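PDB 3VF1: 11R-lipoxygenase from Gersemia fruticosa, which is a calcium-dependent, non-heme iron dioxygenase of lipid metabolism that probably inserts molecular oxygen into polyunsaturated fatty acids. Local coordinates for residues 395-400 with 429-434. Numbering follows the deposited sequence.
Sequences RCHLMM and MAINTL. With FE2 (Fe (II) ion), chain E.
His397 and Asn432 face each other where helix 369-410 crosses helix 428-438, the short segments' axes 10.1 Å apart at closest and their directions 107° from one another. Asn432 uses both ends of its amide on this one residue. ND1 of His397 donates to OD1 of Asn432 (3.1 Å); OD1 lies near the ring plane and ND1 nearly in line with the amide C=O, although the N-H itself is bent to 146°. ND2 of Asn432 gives a straighter bond to the backbone O of His397, 2.9 Å away, coming in above the carbonyl plane rather than on a lone pair; ND2 also hydrogen-bonds to OE1 of Glu401, the residue's strongest polar partner. With CG of His397 anti to its carbonyl carbon (chi1 -77°), the ND1 edge of the ring meets the amide, the two planes nearly coplanar. Ile431 adds CG2 obliquely, 4.0 Å from His397 ND1, and Leu398 lays CD2 3.8 Å from Asn432 ND2. NE2 of His397 binds the iron at 2.2 Å; His392, His575, Asn579 and the C-terminal carboxylate of Ile698 complete the protein ligands of this lipoxygenase site. A leucine here in place of Asn432 would probably leave ND1 and the backbone O of His397, and Glu401, without their amide partner, and the imidazole freer to turn. Asn432 thus sits in the iron's second shell, its bond to ND1 probably helping keep NE2 on the metal.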
loop_
_atom_site.group_PDB
_atom_site.type_symbol
_atom_site.label_atom_id
_atom_site.label_comp_id
_atom_site.label_asym_id
_atom_site.label_seq_id
_atom_site.Cartn_x
_atom_site.Cartn_y
_atom_site.Cartn_z
ATOM N N ARG A 395 -0.721 5.277 -6.725
ATOM C CA ARG A 395 -0.143 6.106 -5.673
ATOM C C ARG A 395 0.325 5.325 -4.443
ATOM O O ARG A 395 1.010 5.878 -3.583
ATOM C CB ARG A 395 -1.129 7.206 -5.269
ATOM C CG ARG A 395 -1.289 8.290 -6.323
ATOM C CD ARG A 395 -2.185 9.425 -5.847
ATOM N NE ARG A 395 -1.630 10.126 -4.692
ATOM C CZ ARG A 395 -0.693 11.069 -4.758
ATOM N NH1 ARG A 395 -0.180 11.434 -5.926
ATOM N NH2 ARG A 395 -0.259 11.648 -3.646
ATOM N N CYS A 396 -0.039 4.049 -4.354
ATOM C CA CYS A 396 0.459 3.198 -3.274
ATOM C C CYS A 396 1.358 2.090 -3.813
ATOM O O CYS A 396 2.556 2.061 -3.529
ATOM C CB CYS A 396 -0.692 2.585 -2.468
ATOM S SG CYS A 396 -1.602 3.750 -1.428
ATOM N N HIS A 397 0.779 1.180 -4.588
ATOM C CA HIS A 397 1.515 0.020 -5.079
ATOM C C HIS A 397 2.704 0.413 -5.960
ATOM O O HIS A 397 3.850 0.106 -5.632
ATOM C CB HIS A 397 0.582 -0.927 -5.841
ATOM C CG HIS A 397 -0.291 -1.760 -4.955
ATOM N ND1 HIS A 397 -0.150 -3.127 -4.846
ATOM C CD2 HIS A 397 -1.313 -1.421 -4.133
ATOM C CE1 HIS A 397 -1.049 -3.594 -3.998
ATOM N NE2 HIS A 397 -1.766 -2.580 -3.551
ATOM N N LEU A 398 2.433 1.089 -7.071
ATOM C CA LEU A 398 3.467 1.362 -8.066
ATOM C C LEU A 398 4.467 2.437 -7.631
ATOM O O LEU A 398 5.658 2.324 -7.913
ATOM C CB LEU A 398 2.827 1.751 -9.402
ATOM C CG LEU A 398 1.896 0.697 -10.010
ATOM C CD1 LEU A 398 1.428 1.126 -11.392
ATOM C CD2 LEU A 398 2.572 -0.665 -10.076
ATOM N N MET A 399 3.993 3.471 -6.947
ATOM C CA MET A 399 4.865 4.572 -6.539
ATOM C C MET A 399 5.832 4.175 -5.422
ATOM O O MET A 399 6.861 4.822 -5.228
ATOM C CB MET A 399 4.034 5.782 -6.102
ATOM C CG MET A 399 3.473 6.600 -7.261
ATOM S SD MET A 399 4.749 7.490 -8.179
ATOM C CE MET A 399 5.215 8.756 -6.998
ATOM N N MET A 400 5.510 3.113 -4.692
ATOM C CA MET A 400 6.351 2.680 -3.579
ATOM C C MET A 400 7.329 1.574 -3.967
ATOM O O MET A 400 8.318 1.351 -3.272
ATOM C CB MET A 400 5.488 2.204 -2.407
ATOM C CG MET A 400 4.773 3.317 -1.656
ATOM S SD MET A 400 5.901 4.549 -0.982
ATOM C CE MET A 400 5.712 5.874 -2.170
ATOM N N MET A 429 7.108 -6.124 -4.114
ATOM C CA MET A 429 7.570 -6.578 -5.423
ATOM C C MET A 429 6.761 -7.778 -5.905
ATOM O O MET A 429 6.389 -7.857 -7.077
ATOM C CB MET A 429 9.059 -6.925 -5.386
ATOM C CG MET A 429 9.974 -5.722 -5.552
ATOM S SD MET A 429 11.732 -6.140 -5.521
ATOM C CE MET A 429 11.932 -6.646 -3.819
ATOM N N ALA A 430 6.488 -8.711 -4.998
ATOM C CA ALA A 430 5.704 -9.893 -5.337
ATOM C C ALA A 430 4.311 -9.515 -5.837
ATOM O O ALA A 430 3.901 -9.937 -6.920
ATOM C CB ALA A 430 5.600 -10.821 -4.135
ATOM N N ILE A 431 3.588 -8.721 -5.052
ATOM C CA ILE A 431 2.207 -8.376 -5.383
ATOM C C ILE A 431 2.104 -7.540 -6.659
ATOM O O ILE A 431 1.161 -7.699 -7.432
ATOM C CB ILE A 431 1.502 -7.625 -4.227
ATOM C CG1 ILE A 431 0.010 -7.458 -4.529
ATOM C CG2 ILE A 431 2.137 -6.260 -3.996
ATOM C CD1 ILE A 431 -0.722 -8.762 -4.777
ATOM N N ASN A 432 3.069 -6.652 -6.878
ATOM C CA ASN A 432 3.060 -5.803 -8.066
ATOM C C ASN A 432 3.363 -6.586 -9.338
ATOM O O ASN A 432 2.852 -6.265 -10.409
ATOM C CB ASN A 432 4.055 -4.653 -7.919
ATOM C CG ASN A 432 3.519 -3.530 -7.059
ATOM O OD1 ASN A 432 2.506 -3.682 -6.377
ATOM N ND2 ASN A 432 4.198 -2.393 -7.090
ATOM N N THR A 433 4.203 -7.609 -9.220
ATOM C CA THR A 433 4.510 -8.465 -10.358
ATOM C C THR A 433 3.255 -9.224 -10.761
ATOM O O THR A 433 2.970 -9.384 -11.947
ATOM C CB THR A 433 5.630 -9.468 -10.034
ATOM O OG1 THR A 433 6.838 -8.762 -9.718
ATOM C CG2 THR A 433 5.886 -10.383 -11.223
ATOM N N LEU A 434 2.507 -9.688 -9.764
ATOM C CA LEU A 434 1.233 -10.347 -10.005
ATOM C C LEU A 434 0.243 -9.347 -10.594
ATOM O O LEU A 434 -0.485 -9.660 -11.538
ATOM C CB LEU A 434 0.676 -10.925 -8.704
ATOM C CG LEU A 434 -0.646 -11.688 -8.818
ATOM C CD1 LEU A 434 -0.446 -12.997 -9.567
ATOM C CD2 LEU A 434 -1.243 -11.936 -7.445
HETATM FE FE FE2 E . -3.375 -3.070 -2.199
HETATM O O HOH W 1 -4.887 -4.777 -2.755
#